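Local coordinates for protein glucosamine kinase (Streptacidiphilus jiangxiensis, PDB 6HWJ) that catalyses the ATP-dependent, magnesium-requiring phosphorylation of D-glucosamine to D-glucosamine 6-phosphate and acts less well on glucose, at residues P61-G66 with P75-A80; V131-V136 with L181-A186; L337-M342 with R396-L401; G350-F355 with W420-D425. All blocks are in the same frame, centred on the assembly; numbering follows the deposited sequence.

In the fold
Contacts 1 and 2 lie on one side of the chain's centre and contacts 3 and 4 on the other. Contact 1 joins strand 57-65 to helix 79-88; contact 2, about 15 Å away between centres, pairs two strands of the six-stranded sheet. They touch, Pro-61 CB lying 3.7 Å from Trp-134 CZ2, and both precede the rest in the chain. Contacts 3 and 4, about 19 Å apart between centres, share helix 335-356, and their segments alternate along the chain, so successive C-terminal helices return to that one helix. Contact 2 carries residues inferred to bind ATP, whereas contact 4 includes Trp-420, hydrogen-bonded to the glucosamine-binding Glu-409. This is consistent with a site formed between the two sides.

Contact 1 of 4, residues P61-G66 with P75-A80; sequences PLVRDG and PGDGTA
Thr-79 and Val-63 carry this contact, in which strand 57-65 of an antiparallel sheet packs against the start of helix 79-88, the helix that follows hairpin strand 69-72. Gly-78 is the N-cap, and Thr-79, next after it, faces the strand with both branches of its side chain. Its methyl CG2, anti to the backbone N, meets Pro-61 CB at 4.0 Å. Its hydroxyl OG1 lies 4.1 Å from Val-63 CB and 3.7 Å from Leu-62 O; its hydrogen bonds go to His-45 ND1 and Ser-73 OG, so the group is gripped by polar partners while the methyl does the apolar packing. Val-63 places CG1 between its backbone N and carbonyl carbon (chi1 67°), and that methyl reaches the carboxylate of Asp-77, whose side chain crosses the valine at about a right angle. Asp-77 OD2 is bound by Arg-71 NH1 in a salt bridge and by the backbone N of Arg-74. Arg-71 also pairs through NE with Asp-65 OD2, and its positive charge would be expected to ease repulsion between the two carboxylates, where Asp-65 OD2 and Asp-77 OD1 are 6.1 Å apart. At the junction with Asp-77, Val-63 CG1 stops 4.1 Å from OD2.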
loop_
_atom_site.group_PDB
_atom_site.type_symbol
_atom_site.label_atom_id
_atom_site.label_comp_id
_atom_site.label_asym_id
_atom_site.label_seq_id
_atom_site.Cartn_x
_atom_site.Cartn_y
_atom_site.Cartn_z
ATOM N N PRO A 61 0.690 -22.135 4.200
ATOM C CA PRO A 61 -0.546 -22.885 4.411
ATOM C C PRO A 61 -0.285 -24.350 4.134
ATOM O O PRO A 61 0.239 -24.709 3.078
ATOM C CB PRO A 61 -1.525 -22.267 3.395
ATOM C CG PRO A 61 -0.636 -21.839 2.265
ATOM C CD PRO A 61 0.687 -21.418 2.907
ATOM N N LEU A 62 -0.634 -25.198 5.093
ATOM C CA LEU A 62 -0.266 -26.596 5.047
ATOM C C LEU A 62 -1.496 -27.490 5.029
ATOM O O LEU A 62 -2.531 -27.192 5.643
ATOM C CB LEU A 62 0.611 -26.977 6.251
ATOM C CG LEU A 62 1.984 -26.316 6.270
ATOM C CD1 LEU A 62 2.529 -26.367 7.694
ATOM C CD2 LEU A 62 2.945 -26.992 5.303
ATOM N N VAL A 63 -1.351 -28.614 4.345
ATOM C CA VAL A 63 -2.386 -29.647 4.323
ATOM C C VAL A 63 -1.706 -31.004 4.385
ATOM O O VAL A 63 -0.739 -31.273 3.656
ATOM C CB VAL A 63 -3.282 -29.525 3.076
ATOM C CG1 VAL A 63 -2.488 -29.845 1.826
ATOM C CG2 VAL A 63 -4.504 -30.439 3.207
ATOM N N ARG A 64 -2.193 -31.863 5.264
ATOM C CA ARG A 64 -1.713 -33.235 5.272
ATOM C C ARG A 64 -2.318 -33.973 4.083
ATOM O O ARG A 64 -3.513 -33.880 3.820
ATOM C CB ARG A 64 -2.056 -33.906 6.597
ATOM C CG ARG A 64 -1.194 -33.388 7.766
ATOM C CD ARG A 64 -1.595 -33.991 9.106
ATOM N NE ARG A 64 -0.849 -33.426 10.230
ATOM C CZ ARG A 64 -0.117 -34.134 11.081
ATOM N NH1 ARG A 64 -0.012 -35.460 10.955
ATOM N NH2 ARG A 64 0.520 -33.518 12.062
ATOM N N ASP A 65 -1.472 -34.656 3.314
ATOM C CA ASP A 65 -1.907 -35.416 2.151
ATOM C C ASP A 65 -1.253 -36.777 2.244
ATOM O O ASP A 65 -0.033 -36.858 2.413
ATOM C CB ASP A 65 -1.532 -34.713 0.842
ATOM C CG ASP A 65 -2.216 -35.339 -0.381
ATOM O OD1 ASP A 65 -2.295 -36.582 -0.462
ATOM O OD2 ASP A 65 -2.662 -34.584 -1.273
ATOM N N GLY A 66 -2.064 -37.833 2.158
ATOM C CA GLY A 66 -1.549 -39.183 2.259
ATOM C C GLY A 66 -0.581 -39.549 1.165
ATOM O O GLY A 66 0.173 -40.517 1.309
ATOM N N PRO A 75 -5.283 -23.643 -3.903
ATOM C CA PRO A 75 -6.708 -23.323 -4.016
ATOM C C PRO A 75 -7.518 -24.560 -4.359
ATOM O O PRO A 75 -7.164 -25.326 -5.254
ATOM C CB PRO A 75 -6.745 -22.283 -5.143
ATOM C CG PRO A 75 -5.414 -21.640 -5.095
ATOM C CD PRO A 75 -4.453 -22.745 -4.727
ATOM N N GLY A 76 -8.583 -24.775 -3.609
ATOM C CA GLY A 76 -9.382 -25.978 -3.726
ATOM C C GLY A 76 -9.072 -27.036 -2.690
ATOM O O GLY A 76 -9.871 -27.967 -2.510
ATOM N N ASP A 77 -7.933 -26.917 -2.002
ATOM C CA ASP A 77 -7.619 -27.858 -0.933
ATOM C C ASP A 77 -8.470 -27.588 0.295
ATOM O O ASP A 77 -8.702 -28.506 1.098
ATOM C CB ASP A 77 -6.129 -27.786 -0.577
ATOM C CG ASP A 77 -5.245 -28.521 -1.573
ATOM O OD1 ASP A 77 -5.729 -29.453 -2.278
ATOM O OD2 ASP A 77 -4.049 -28.192 -1.642
ATOM N N GLY A 78 -8.931 -26.343 0.466
ATOM C CA GLY A 78 -9.781 -25.972 1.583
ATOM C C GLY A 78 -9.075 -25.324 2.769
ATOM O O GLY A 78 -9.720 -25.098 3.801
ATOM N N THR A 79 -7.803 -24.996 2.653
ATOM C CA THR A 79 -7.091 -24.408 3.787
ATOM C C THR A 79 -7.490 -22.951 4.009
ATOM O O THR A 79 -7.630 -22.514 5.156
ATOM C CB THR A 79 -5.580 -24.524 3.582
ATOM O OG1 THR A 79 -5.212 -25.897 3.402
ATOM C CG2 THR A 79 -4.853 -23.970 4.795
ATOM N N ALA A 80 -7.669 -22.193 2.926
ATOM C CA ALA A 80 -8.179 -20.831 3.037
ATOM C C ALA A 80 -9.591 -20.845 3.598
ATOM O O ALA A 80 -9.947 -20.023 4.439
ATOM C CB ALA A 80 -8.157 -20.148 1.668
#

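Contact 2 of 4, residues V131-V136 with L181-A186; sequences VVKWAV and LASVVA
Val-131 to Trp-134 pair with Val-185 to Ala-182 as neighbouring antiparallel strands in the six-stranded sheet, their directions 162° apart. Val-131 with Val-185 and Lys-133 with Ser-183 form the hydrogen-bonded pairs; these alternate with the non-hydrogen-bonded pairs Val-132 with Val-184 and Trp-134 with Ala-182. Within each bonded pair the two bonds differ: Lys-133 N meets Ser-183 O at 2.9 Å, while Ser-183 N to Lys-133 O measures 3.1 Å. Past the strand end, Ala-135 N reaches Leu-181 O from well above the carbonyl plane, 46° out of it, where Leu-181 and Ala-182 form a classic bulge opposite Leu-170.

On the face turned to helix 79-88, Val-132 and Val-184 lie side by side and point the same way, their CG2 methyls 3.9 Å apart. Ala-182 CB approaches the indole obliquely, 3.8 Å from Trp-134 CE3, and Val-132 CG1 sits over one ring face, toward its rim. On the other face, Lys-133 runs out fully extended from a CG anti to the backbone N; this brings its amine, inferred to bind ATP, near the magnesium-binding Asp-319, and NZ makes long, weak ion pairs with Asp-118 and Asp-319. Beside it, Ser-183 OG lies 3.6 Å from Lys-133 CB, and a water 3.0 Å from Ser-183 OG donates a hydrogen bond to Val-131 O at 2.9 Å.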
loop_
_atom_site.group_PDB
_atom_site.type_symbol
_atom_site.label_atom_id
_atom_site.label_comp_id
_atom_site.label_asym_id
_atom_site.label_seq_id
_atom_site.Cartn_x
_atom_site.Cartn_y
_atom_site.Cartn_z
ATOM N N VAL A 131 -11.582 -12.654 0.184
ATOM C CA VAL A 131 -10.246 -12.869 -0.369
ATOM C C VAL A 131 -9.299 -13.132 0.794
ATOM O O VAL A 131 -9.159 -12.289 1.694
ATOM C CB VAL A 131 -9.746 -11.669 -1.180
ATOM C CG1 VAL A 131 -8.387 -11.990 -1.794
ATOM C CG2 VAL A 131 -10.763 -11.290 -2.238
ATOM N N VAL A 132 -8.661 -14.287 0.779
ATOM C CA VAL A 132 -7.632 -14.650 1.731
ATOM C C VAL A 132 -6.291 -14.387 1.056
ATOM O O VAL A 132 -6.019 -14.910 -0.034
ATOM C CB VAL A 132 -7.733 -16.120 2.151
ATOM C CG1 VAL A 132 -6.532 -16.496 3.049
ATOM C CG2 VAL A 132 -9.053 -16.402 2.835
ATOM N N LYS A 133 -5.460 -13.593 1.702
ATOM C CA LYS A 133 -4.133 -13.247 1.195
ATOM C C LYS A 133 -3.129 -13.788 2.196
ATOM O O LYS A 133 -3.078 -13.297 3.333
ATOM C CB LYS A 133 -3.987 -11.741 1.030
ATOM C CG LYS A 133 -2.626 -11.310 0.493
ATOM C CD LYS A 133 -2.594 -9.797 0.277
ATOM C CE LYS A 133 -1.271 -9.347 -0.336
ATOM N NZ LYS A 133 -1.175 -7.859 -0.419
ATOM N N TRP A 134 -2.359 -14.795 1.777
ATOM C CA TRP A 134 -1.287 -15.336 2.588
ATOM C C TRP A 134 -0.033 -14.486 2.434
ATOM O O TRP A 134 0.410 -14.217 1.314
ATOM C CB TRP A 134 -0.937 -16.766 2.165
ATOM C CG TRP A 134 -2.056 -17.746 2.231
ATOM C CD1 TRP A 134 -2.756 -18.257 1.171
ATOM C CD2 TRP A 134 -2.607 -18.331 3.404
ATOM N NE1 TRP A 134 -3.708 -19.138 1.627
ATOM C CE2 TRP A 134 -3.640 -19.200 2.992
ATOM C CE3 TRP A 134 -2.324 -18.218 4.764
ATOM C CZ2 TRP A 134 -4.395 -19.936 3.891
ATOM C CZ3 TRP A 134 -3.069 -18.951 5.661
ATOM C CH2 TRP A 134 -4.100 -19.808 5.220
ATOM N N ALA A 135 0.549 -14.080 3.549
ATOM C CA ALA A 135 1.931 -13.637 3.524
ATOM C C ALA A 135 2.755 -14.833 3.064
ATOM O O ALA A 135 2.340 -15.994 3.208
ATOM C CB ALA A 135 2.375 -13.144 4.894
ATOM N N VAL A 136 3.877 -14.557 2.440
ATOM C CA VAL A 136 4.766 -15.634 2.002
ATOM C C VAL A 136 6.077 -15.495 2.770
ATOM O O VAL A 136 6.306 -16.182 3.777
ATOM C CB VAL A 136 4.975 -15.593 0.483
ATOM C CG1 VAL A 136 5.958 -16.675 0.044
ATOM C CG2 VAL A 136 3.649 -15.764 -0.229
ATOM N N LEU A 181 0.428 -12.722 8.876
ATOM C CA LEU A 181 0.508 -14.016 8.216
ATOM C C LEU A 181 -0.582 -14.194 7.174
ATOM O O LEU A 181 -0.322 -14.825 6.142
ATOM C CB LEU A 181 0.402 -15.141 9.240
ATOM C CG LEU A 181 1.381 -15.111 10.415
ATOM C CD1 LEU A 181 1.151 -16.338 11.318
ATOM C CD2 LEU A 181 2.811 -15.050 9.939
ATOM N N ALA A 182 -1.771 -13.633 7.422
ATOM C CA ALA A 182 -2.896 -13.742 6.495
ATOM C C ALA A 182 -3.924 -12.668 6.813
ATOM O O ALA A 182 -4.164 -12.350 7.977
ATOM C CB ALA A 182 -3.573 -15.113 6.558
ATOM N N SER A 183 -4.545 -12.133 5.768
ATOM C CA SER A 183 -5.667 -11.223 5.890
ATOM C C SER A 183 -6.842 -11.788 5.103
ATOM O O SER A 183 -6.661 -12.485 4.095
ATOM C CB SER A 183 -5.313 -9.827 5.375
ATOM O OG SER A 183 -4.897 -9.889 4.026
ATOM N N VAL A 184 -8.048 -11.496 5.590
ATOM C CA VAL A 184 -9.295 -11.865 4.932
ATOM C C VAL A 184 -10.147 -10.608 4.855
ATOM O O VAL A 184 -10.463 -10.003 5.882
ATOM C CB VAL A 184 -10.029 -12.976 5.681
ATOM C CG1 VAL A 184 -11.198 -13.500 4.874
ATOM C CG2 VAL A 184 -9.065 -14.115 6.017
ATOM N N VAL A 185 -10.485 -10.192 3.635
ATOM C CA VAL A 185 -11.290 -9.004 3.405
ATOM C C VAL A 185 -12.337 -9.327 2.343
ATOM O O VAL A 185 -12.237 -10.314 1.610
ATOM C CB VAL A 185 -10.445 -7.782 2.965
ATOM C CG1 VAL A 185 -9.329 -7.502 3.955
ATOM C CG2 VAL A 185 -9.887 -8.046 1.562
ATOM N N ALA A 186 -13.323 -8.440 2.233
ATOM C CA ALA A 186 -14.392 -8.625 1.274
ATOM C C ALA A 186 -13.835 -8.604 -0.140
ATOM O O ALA A 186 -12.865 -7.893 -0.437
ATOM C CB ALA A 186 -15.448 -7.533 1.433
HETATM O O HOH W 1 -7.098 -10.301 2.018
#

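Contact 3 of 4, residues L337-M342 with R396-L401; sequences LDVVGM and RLLTPL
Val-340 sets its two methyls against Leu-398 and Leu-401, and this is the tight part of a helix-to-helix contact between 335-356 and the first turn of 398-416. CG1 of Val-340, anti to the carbonyl carbon (chi1 -61°), touches Leu-398 CD2 at 3.7 Å and stands as close to the carbonyl O of the same leucine. CG2 is turned between the backbone N and carbonyl carbon and rests 3.8 Å from Leu-401 CB, where the two side chains cross at about a right angle. Leu-398 CD2 also meets Val-339 CG1 at 3.8 Å, so one methyl bridges two consecutive valines. The side-chain packing is apolar, and no hydrogen bond joins the segments.

Toward Leu-337 the fit is looser. Leu-401 CD1 lies on the backbone there, 3.7 Å from Leu-337 N, but is 4.2 Å from Leu-337 CB, and the branched end of Leu-337, its CG anti to the backbone N, comes no closer to Leu-401 than its CB does. Leu-337 and Leu-398 are both partly exposed.

Asp-338, on the side of its helix turned from this contact, binds His-230 and the backbone N of His-298 and Gly-299, just ahead of the glucosamine-binding residue Asp-300. Gln-405 of helix 398-416 extends the packing against Leu-337 and Val-340; Val-339 also packs on Phe-376, Leu-377 and Tyr-380 of helix 362-386, while Pro-400 rests on Val-282 of helix 266-284.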
loop_
_atom_site.group_PDB
_atom_site.type_symbol
_atom_site.label_atom_id
_atom_site.label_comp_id
_atom_site.label_asym_id
_atom_site.label_seq_id
_atom_site.Cartn_x
_atom_site.Cartn_y
_atom_site.Cartn_z
ATOM N N LEU A 337 2.361 13.255 3.969
ATOM C CA LEU A 337 2.924 12.380 2.953
ATOM C C LEU A 337 1.829 11.711 2.124
ATOM O O LEU A 337 1.898 11.681 0.887
ATOM C CB LEU A 337 3.820 11.325 3.612
ATOM C CG LEU A 337 4.402 10.302 2.634
ATOM C CD1 LEU A 337 5.437 10.964 1.722
ATOM C CD2 LEU A 337 5.044 9.120 3.390
ATOM N N ASP A 338 0.805 11.153 2.784
ATOM C CA ASP A 338 -0.325 10.598 2.032
ATOM C C ASP A 338 -1.013 11.687 1.229
ATOM O O ASP A 338 -1.475 11.449 0.102
ATOM C CB ASP A 338 -1.348 9.936 2.956
ATOM C CG ASP A 338 -0.854 8.636 3.587
ATOM O OD1 ASP A 338 0.093 7.995 3.069
ATOM O OD2 ASP A 338 -1.457 8.246 4.614
ATOM N N VAL A 339 -1.143 12.880 1.818
ATOM C CA VAL A 339 -1.840 13.979 1.147
ATOM C C VAL A 339 -1.158 14.301 -0.172
ATOM O O VAL A 339 -1.813 14.378 -1.215
ATOM C CB VAL A 339 -1.904 15.214 2.059
ATOM C CG1 VAL A 339 -2.354 16.423 1.289
ATOM C CG2 VAL A 339 -2.822 14.961 3.253
ATOM N N VAL A 340 0.174 14.469 -0.149
ATOM C CA VAL A 340 0.876 14.837 -1.369
ATOM C C VAL A 340 0.895 13.681 -2.348
ATOM O O VAL A 340 0.909 13.892 -3.565
ATOM C CB VAL A 340 2.308 15.333 -1.077
ATOM C CG1 VAL A 340 2.274 16.573 -0.195
ATOM C CG2 VAL A 340 3.167 14.231 -0.473
ATOM N N GLY A 341 0.934 12.452 -1.856
ATOM C CA GLY A 341 0.837 11.297 -2.752
ATOM C C GLY A 341 -0.440 11.329 -3.582
ATOM O O GLY A 341 -0.413 11.116 -4.794
ATOM N N MET A 342 -1.566 11.645 -2.952
ATOM C CA MET A 342 -2.835 11.656 -3.676
ATOM C C MET A 342 -2.971 12.893 -4.554
ATOM O O MET A 342 -3.410 12.782 -5.701
ATOM C CB MET A 342 -4.014 11.550 -2.702
ATOM C CG MET A 342 -5.352 11.332 -3.382
ATOM S SD MET A 342 -5.379 9.864 -4.446
ATOM C CE MET A 342 -5.348 8.549 -3.229
ATOM N N ARG A 396 2.825 22.850 6.305
ATOM C CA ARG A 396 4.158 23.319 5.938
ATOM C C ARG A 396 4.905 22.281 5.116
ATOM O O ARG A 396 5.804 22.637 4.355
ATOM C CB ARG A 396 4.961 23.670 7.190
ATOM C CG ARG A 396 4.336 24.789 8.029
ATOM C CD ARG A 396 5.091 24.966 9.332
ATOM N NE ARG A 396 5.124 23.732 10.115
ATOM C CZ ARG A 396 5.868 23.555 11.199
ATOM N NH1 ARG A 396 6.644 24.538 11.642
ATOM N NH2 ARG A 396 5.832 22.397 11.841
ATOM N N LEU A 397 4.540 21.007 5.242
ATOM C CA LEU A 397 5.208 19.935 4.518
ATOM C C LEU A 397 4.727 19.788 3.090
ATOM O O LEU A 397 5.328 19.023 2.334
ATOM C CB LEU A 397 5.006 18.615 5.249
ATOM C CG LEU A 397 5.742 18.452 6.573
ATOM C CD1 LEU A 397 5.157 17.319 7.380
ATOM C CD2 LEU A 397 7.213 18.205 6.298
ATOM N N LEU A 398 3.651 20.488 2.697
ATOM C CA LEU A 398 3.068 20.240 1.384
ATOM C C LEU A 398 4.087 20.461 0.270
ATOM O O LEU A 398 4.297 19.590 -0.573
ATOM C CB LEU A 398 1.848 21.138 1.169
ATOM C CG LEU A 398 0.550 20.692 1.834
ATOM C CD1 LEU A 398 -0.596 21.618 1.447
ATOM C CD2 LEU A 398 0.247 19.254 1.447
ATOM N N THR A 399 4.729 21.630 0.238
ATOM C CA THR A 399 5.613 21.911 -0.895
ATOM C C THR A 399 6.833 20.995 -0.916
ATOM O O THR A 399 7.090 20.370 -1.953
ATOM C CB THR A 399 6.006 23.378 -0.900
ATOM O OG1 THR A 399 4.813 24.175 -0.928
ATOM C CG2 THR A 399 6.862 23.705 -2.139
ATOM N N PRO A 400 7.630 20.874 0.154
ATOM C CA PRO A 400 8.796 19.975 0.060
ATOM C C PRO A 400 8.438 18.539 -0.280
ATOM O O PRO A 400 9.127 17.924 -1.100
ATOM C CB PRO A 400 9.458 20.102 1.440
ATOM C CG PRO A 400 8.450 20.745 2.336
ATOM C CD PRO A 400 7.577 21.598 1.431
ATOM N N LEU A 401 7.388 17.965 0.332
ATOM C CA LEU A 401 7.048 16.577 0.043
ATOM C C LEU A 401 6.471 16.420 -1.362
ATOM O O LEU A 401 6.699 15.395 -2.023
ATOM C CB LEU A 401 6.067 16.046 1.076
ATOM C CG LEU A 401 6.551 15.861 2.511
ATOM C CD1 LEU A 401 5.492 15.114 3.336
ATOM C CD2 LEU A 401 7.889 15.121 2.560
#

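Contact 4 of 4, residues G350-F355 with W420-D425; sequences GRVVVF and WVYVPD
The ring of Tyr-422 is sandwiched between Phe-355 on one face and Val-423 CG2 on the opposite one, with Arg-351 O at its edge, in plane and 3.7 Å from CE2. Phe-355 and Tyr-422 make an offset stack, centroids 3.8 Å apart and planes inclined by 12°. The overlap is close: Phe-355 CG lies 3.3 Å from Tyr-422 CZ, and the phenol oxygen passes beside the root of the phenylalanine, 3.4 Å from its CB. Val-423 CG2 sits toward the rim of the tyrosine but over the centre of one face of Trp-420, so a single methyl touches both aromatic rings of its own segment. The indole also receives Val-352 CG2, which comes in obliquely to within 3.6 Å of CH2.

Tyr-422 holds CG between its backbone N and carbonyl carbon (chi1 76°), and its side chain leaves the backbone toward helix 335-356. Its hydroxyl reaches Val-352, with OH 3.6 Å from that residue's CG2, and the two side chains cross at about a right angle. Arg-351 adds its aliphatic part, CB lying 4.2 Å from Tyr-422 CE2, while its guanidinium is held by salt bridges to Asp-347 and Asp-430.

Trp-420 belongs to the inferred substrate-specificity motif, and its NE1 is hydrogen-bonded to Glu-409, which binds glucosamine and lies on helix 398-416. The contact joins the C-terminal end of helix 335-356 to the start of helix 422-431; Val-352 also packs on Trp-195 of helix 194-207, and Arg-351 on Ile-369 of helix 362-386.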
loop_
_atom_site.group_PDB
_atom_site.type_symbol
_atom_site.label_atom_id
_atom_site.label_comp_id
_atom_site.label_asym_id
_atom_site.label_seq_id
_atom_site.Cartn_x
_atom_site.Cartn_y
_atom_site.Cartn_z
ATOM N N GLY A 350 -4.435 13.898 -14.745
ATOM C CA GLY A 350 -4.688 14.911 -15.740
ATOM C C GLY A 350 -3.634 14.927 -16.822
ATOM O O GLY A 350 -3.952 15.075 -18.005
ATOM N N ARG A 351 -2.356 14.778 -16.439
ATOM C CA ARG A 351 -1.303 14.780 -17.441
ATOM C C ARG A 351 -1.469 13.603 -18.393
ATOM O O ARG A 351 -1.256 13.739 -19.602
ATOM C CB ARG A 351 0.083 14.728 -16.778
ATOM C CG ARG A 351 0.328 15.820 -15.750
ATOM C CD ARG A 351 0.165 17.204 -16.296
ATOM N NE ARG A 351 0.217 18.198 -15.215
ATOM C CZ ARG A 351 0.037 19.502 -15.388
ATOM N NH1 ARG A 351 -0.196 19.995 -16.607
ATOM N NH2 ARG A 351 0.081 20.309 -14.348
ATOM N N VAL A 352 -1.813 12.431 -17.852
ATOM C CA VAL A 352 -1.949 11.228 -18.674
ATOM C C VAL A 352 -3.117 11.375 -19.656
ATOM O O VAL A 352 -3.014 10.977 -20.823
ATOM C CB VAL A 352 -2.128 10.003 -17.757
ATOM C CG1 VAL A 352 -2.627 8.788 -18.566
ATOM C CG2 VAL A 352 -0.809 9.687 -17.037
ATOM N N VAL A 353 -4.241 11.945 -19.201
ATOM C CA VAL A 353 -5.385 12.138 -20.094
ATOM C C VAL A 353 -4.973 12.996 -21.276
ATOM O O VAL A 353 -5.275 12.680 -22.430
ATOM C CB VAL A 353 -6.575 12.768 -19.337
ATOM C CG1 VAL A 353 -7.665 13.234 -20.313
ATOM C CG2 VAL A 353 -7.159 11.784 -18.347
ATOM N N VAL A 354 -4.249 14.087 -21.007
ATOM C CA VAL A 354 -3.862 14.996 -22.078
ATOM C C VAL A 354 -2.890 14.317 -23.027
ATOM O O VAL A 354 -2.968 14.489 -24.249
ATOM C CB VAL A 354 -3.277 16.288 -21.482
ATOM C CG1 VAL A 354 -2.598 17.103 -22.569
ATOM C CG2 VAL A 354 -4.386 17.091 -20.780
ATOM N N PHE A 355 -1.953 13.557 -22.487
ATOM C CA PHE A 355 -0.915 12.926 -23.289
ATOM C C PHE A 355 -1.468 11.802 -24.166
ATOM O O PHE A 355 -1.019 11.620 -25.308
ATOM C CB PHE A 355 0.163 12.387 -22.334
ATOM C CG PHE A 355 1.376 11.803 -23.024
ATOM C CD1 PHE A 355 2.443 12.601 -23.364
ATOM C CD2 PHE A 355 1.473 10.438 -23.244
ATOM C CE1 PHE A 355 3.577 12.072 -23.970
ATOM C CE2 PHE A 355 2.606 9.898 -23.845
ATOM C CZ PHE A 355 3.650 10.706 -24.198
ATOM N N TRP A 420 7.990 8.723 -19.557
ATOM C CA TRP A 420 7.182 9.205 -18.442
ATOM C C TRP A 420 7.710 10.500 -17.850
ATOM O O TRP A 420 7.001 11.108 -17.049
ATOM C CB TRP A 420 7.113 8.085 -17.385
ATOM C CG TRP A 420 6.265 8.358 -16.213
ATOM C CD1 TRP A 420 6.692 8.688 -14.951
ATOM C CD2 TRP A 420 4.824 8.314 -16.151
ATOM N NE1 TRP A 420 5.597 8.878 -14.116
ATOM C CE2 TRP A 420 4.450 8.640 -14.826
ATOM C CE3 TRP A 420 3.820 8.019 -17.088
ATOM C CZ2 TRP A 420 3.113 8.686 -14.413
ATOM C CZ3 TRP A 420 2.485 8.083 -16.679
ATOM C CH2 TRP A 420 2.151 8.414 -15.350
ATOM N N VAL A 421 8.917 10.943 -18.222
ATOM C CA VAL A 421 9.438 12.196 -17.721
ATOM C C VAL A 421 8.504 13.370 -17.990
ATOM O O VAL A 421 8.636 14.408 -17.331
ATOM C CB VAL A 421 10.843 12.514 -18.306
ATOM C CG1 VAL A 421 11.865 11.470 -17.860
ATOM C CG2 VAL A 421 10.796 12.607 -19.836
ATOM N N TYR A 422 7.565 13.247 -18.950
ATOM C CA TYR A 422 6.688 14.377 -19.239
ATOM C C TYR A 422 5.770 14.694 -18.060
ATOM O O TYR A 422 5.367 15.847 -17.890
ATOM C CB TYR A 422 5.829 14.140 -20.490
ATOM C CG TYR A 422 4.669 13.211 -20.283
ATOM C CD1 TYR A 422 4.817 11.830 -20.421
ATOM C CD2 TYR A 422 3.403 13.707 -19.959
ATOM C CE1 TYR A 422 3.744 10.977 -20.239
ATOM C CE2 TYR A 422 2.340 12.879 -19.775
ATOM C CZ TYR A 422 2.500 11.510 -19.923
ATOM O OH TYR A 422 1.419 10.683 -19.733
ATOM N N VAL A 423 5.441 13.696 -17.246
ATOM C CA VAL A 423 4.504 13.868 -16.137
ATOM C C VAL A 423 5.107 14.826 -15.114
ATOM O O VAL A 423 4.507 15.882 -14.847
ATOM C CB VAL A 423 4.118 12.511 -15.530
ATOM C CG1 VAL A 423 3.224 12.678 -14.301
ATOM C CG2 VAL A 423 3.379 11.669 -16.571
ATOM N N PRO A 424 6.272 14.542 -14.517
ATOM C CA PRO A 424 6.827 15.518 -13.561
ATOM C C PRO A 424 7.237 16.817 -14.217
ATOM O O PRO A 424 7.178 17.872 -13.572
ATOM C CB PRO A 424 8.028 14.777 -12.944
ATOM C CG PRO A 424 8.414 13.756 -13.973
ATOM C CD PRO A 424 7.090 13.309 -14.578
ATOM N N ASP A 425 7.665 16.785 -15.487
ATOM C CA ASP A 425 8.018 18.014 -16.173
ATOM C C ASP A 425 6.825 18.968 -16.227
ATOM O O ASP A 425 6.944 20.152 -15.879
ATOM C CB ASP A 425 8.530 17.701 -17.577
ATOM C CG ASP A 425 8.926 18.954 -18.345
ATOM O OD1 ASP A 425 9.838 19.663 -17.890
ATOM O OD2 ASP A 425 8.314 19.221 -19.411
#